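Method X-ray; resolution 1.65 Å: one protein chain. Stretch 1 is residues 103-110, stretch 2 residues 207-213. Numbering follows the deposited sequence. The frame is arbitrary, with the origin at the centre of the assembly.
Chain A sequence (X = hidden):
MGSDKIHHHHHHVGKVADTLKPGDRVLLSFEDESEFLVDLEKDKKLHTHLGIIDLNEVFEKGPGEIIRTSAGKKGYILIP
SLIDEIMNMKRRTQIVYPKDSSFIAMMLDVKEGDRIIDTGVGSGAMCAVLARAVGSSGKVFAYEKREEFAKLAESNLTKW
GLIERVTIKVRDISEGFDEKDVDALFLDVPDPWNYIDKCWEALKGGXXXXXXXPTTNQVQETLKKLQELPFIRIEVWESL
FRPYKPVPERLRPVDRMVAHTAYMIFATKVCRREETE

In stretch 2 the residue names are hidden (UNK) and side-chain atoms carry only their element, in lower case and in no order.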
# COMPACT_ATOMS: atom_id res chain seq x y z
N PHE A 103 -10.96 1.71 13.75
CA PHE A 103 -11.00 2.93 12.98
C PHE A 103 -12.44 3.43 12.82
O PHE A 103 -12.73 4.63 13.01
CB PHE A 103 -10.33 2.68 11.64
CG PHE A 103 -10.37 3.88 10.71
CD1 PHE A 103 -9.58 5.00 10.94
CD2 PHE A 103 -11.16 3.84 9.58
CE1 PHE A 103 -9.61 6.09 10.06
CE2 PHE A 103 -11.17 4.89 8.70
CZ PHE A 103 -10.40 6.01 8.94
N ILE A 104 -13.33 2.51 12.46
CA ILE A 104 -14.73 2.89 12.26
C ILE A 104 -15.32 3.45 13.54
O ILE A 104 -15.99 4.48 13.52
CB ILE A 104 -15.52 1.70 11.79
CG1 ILE A 104 -15.11 1.34 10.35
CG2 ILE A 104 -17.00 1.97 11.92
CD1 ILE A 104 -15.57 -0.00 9.95
N ALA A 105 -15.04 2.82 14.68
CA ALA A 105 -15.59 3.29 15.96
C ALA A 105 -15.06 4.72 16.31
O ALA A 105 -15.80 5.57 16.81
CB ALA A 105 -15.31 2.29 17.07
N MET A 106 -13.80 5.01 16.00
CA MET A 106 -13.27 6.31 16.24
C MET A 106 -13.85 7.31 15.27
O MET A 106 -14.17 8.43 15.67
CB MET A 106 -11.75 6.34 16.20
CG MET A 106 -11.20 7.64 16.84
SD MET A 106 -9.42 7.60 16.97
CE MET A 106 -9.08 9.28 17.69
N MET A 107 -13.99 6.93 14.00
CA MET A 107 -14.58 7.85 12.98
C MET A 107 -16.04 8.22 13.33
O MET A 107 -16.45 9.38 13.07
CB MET A 107 -14.50 7.27 11.58
CG MET A 107 -13.06 7.19 11.04
SD MET A 107 -12.49 8.77 10.43
CE MET A 107 -13.24 8.65 8.71
N LEU A 108 -16.77 7.24 13.88
CA LEU A 108 -18.14 7.43 14.41
C LEU A 108 -18.21 8.19 15.75
O LEU A 108 -19.31 8.54 16.24
CB LEU A 108 -18.85 6.09 14.54
CG LEU A 108 -19.20 5.36 13.25
CD1 LEU A 108 -19.88 4.06 13.51
CD2 LEU A 108 -20.09 6.23 12.33
N ASP A 109 -17.04 8.51 16.31
CA ASP A 109 -16.90 9.28 17.55
C ASP A 109 -17.65 8.62 18.71
O ASP A 109 -18.18 9.33 19.58
CB ASP A 109 -17.38 10.72 17.36
CG ASP A 109 -16.85 11.65 18.44
OD1 ASP A 109 -15.65 11.58 18.82
OD2 ASP A 109 -17.60 12.51 18.94
N VAL A 110 -17.70 7.29 18.71
CA VAL A 110 -18.45 6.57 19.75
C VAL A 110 -17.79 6.83 21.11
O VAL A 110 -16.58 6.65 21.29
CB VAL A 110 -18.58 5.05 19.48
CG1 VAL A 110 -19.43 4.40 20.52
CG2 VAL A 110 -19.10 4.79 18.07
N UNK A 207 -25.48 13.48 13.44
CA UNK A 207 -25.12 12.08 13.75
C UNK A 207 -24.27 11.47 12.64
O UNK A 207 -24.28 11.91 11.47
N UNK A 208 -23.55 10.42 12.99
CA UNK A 208 -22.57 9.84 12.09
C UNK A 208 -22.95 8.44 11.66
O UNK A 208 -23.39 7.59 12.45
n UNK A 208 -18.75 14.72 14.84
c UNK A 208 -19.25 13.50 14.88
n UNK A 208 -18.90 12.61 13.97
c UNK A 208 -20.73 11.21 13.15
c UNK A 208 -19.42 11.22 13.93
n UNK A 208 -20.12 13.19 15.82
c UNK A 208 -21.22 9.82 12.76
N UNK A 209 -22.77 8.20 10.37
CA UNK A 209 -23.12 6.97 9.69
C UNK A 209 -21.85 6.31 9.15
O UNK A 209 -20.98 6.99 8.59
c UNK A 209 -23.69 4.91 5.56
c UNK A 209 -23.48 5.99 6.43
c UNK A 209 -25.50 4.18 6.94
c UNK A 209 -24.70 4.01 5.82
c UNK A 209 -25.26 5.25 7.81
c UNK A 209 -24.04 7.33 8.50
c UNK A 209 -24.29 6.19 7.54
N UNK A 210 -21.74 4.98 9.27
CA UNK A 210 -20.69 4.22 8.57
C UNK A 210 -21.26 2.93 8.03
O UNK A 210 -22.17 2.36 8.63
c UNK A 210 -19.47 3.95 9.47
N UNK A 211 -20.72 2.46 6.91
CA UNK A 211 -21.04 1.14 6.39
C UNK A 211 -19.75 0.55 5.75
O UNK A 211 -18.75 1.26 5.53
o UNK A 211 -22.70 -0.13 5.08
c UNK A 211 -22.23 1.21 5.42
c UNK A 211 -21.89 1.84 4.09
N UNK A 212 -19.77 -0.75 5.51
CA UNK A 212 -18.65 -1.42 4.86
C UNK A 212 -19.18 -2.13 3.62
O UNK A 212 -20.32 -2.65 3.64
c UNK A 212 -19.00 -3.42 6.40
c UNK A 212 -17.19 -1.68 6.87
c UNK A 212 -17.97 -2.42 5.78
N UNK A 213 -18.40 -2.11 2.55
CA UNK A 213 -18.75 -2.74 1.29
C UNK A 213 -17.54 -3.56 0.82
O UNK A 213 -16.43 -3.08 0.84
c UNK A 213 -19.06 -1.68 0.21
s UNK A 213 -20.57 -0.74 0.50
O HOH W 1 -19.32 14.40 18.30

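Position 207 has backbone atoms and nothing beyond CA, and it opens the strand without touching the helix; it is Gly207.

Position 208 carries seven side-chain atoms: three carbons in a row, a nitrogen, then a carbon bearing two more nitrogens. Its CA-to-CB bond points toward stretch 1, CB packs 3.8 Å from Leu108 CD2, and the third carbon of the chain lies close to the carbonyl oxygens of Leu108 and Met107, with a terminal nitrogen beside Asp109. Only a guanidinium fits, so this is Arg208. Its m, t, t chain runs past the end of the helix, where Arg208 CD lies 3.5 Å from Leu108 O and 3.6 Å from Met107 O. Asp109 CB covers one face of the guanidinium, 4.0 Å from Arg208 NH1. Asp109 OD2 is 4.1 Å from the same NH1 but well out of the guanidinium plane, so the charges are near each other without a salt bridge. Water 1 joins them instead, its O donating to Asp109 OD2 at 2.6 Å and accepting a weak bond from Arg208 NH1 at 2.9 Å.

Position 209 shows one carbon leading to a ring of six carbons, with no heteroatom. The CA-to-CB bond points away from stretch 1; what stretch 1 meets here is backbone, with Leu108 CD2 3.6 Å from the C atom of 209. The residue is Phe209.

Position 210 has a single carbon, CB, which points toward the helix and sits 3.7 Å from Leu108 CD2 and 4.0 Å from Ile104 CG2, a small residue touched by two branched ones. It is Ala210.

Position 211 has one carbon carrying an oxygen and a carbon. Its CA-to-CB bond points away, and its hydroxyl is hydrogen-bonded elsewhere in the structure; the pattern is that of Thr211.

Position 212 has a carbon carrying two carbons. Its CA-to-CB bond points sideways, yet one branch carbon reaches Ile104 CD1. This is Val212, and the branch is CG1, 3.9 Å from Ile104 CD1.

Position 213 ends in a sulfur on one carbon, out of reach of stretch 1: Cys213.

The rule is alternation. Helix and strand run nearly antiparallel, at 160° with axes 9.2 Å apart at closest approach, and no hydrogen bond joins them directly. Positions 208, 210 and 212 supply the side chains that meet stretch 1, whereas the CA-to-CB bonds of Phe209 and Thr211 point away. Ile104 and Leu108, four residues apart, provide the apolar surface. Asp109, with positive phi, leaves the helix in a Schellman motif, and its CA-to-CB bond points toward stretch 2. Apolar packing thus gives way to a charged, water-bridged margin where the helix ends.

Stretch 2 207-213: GRFATVC
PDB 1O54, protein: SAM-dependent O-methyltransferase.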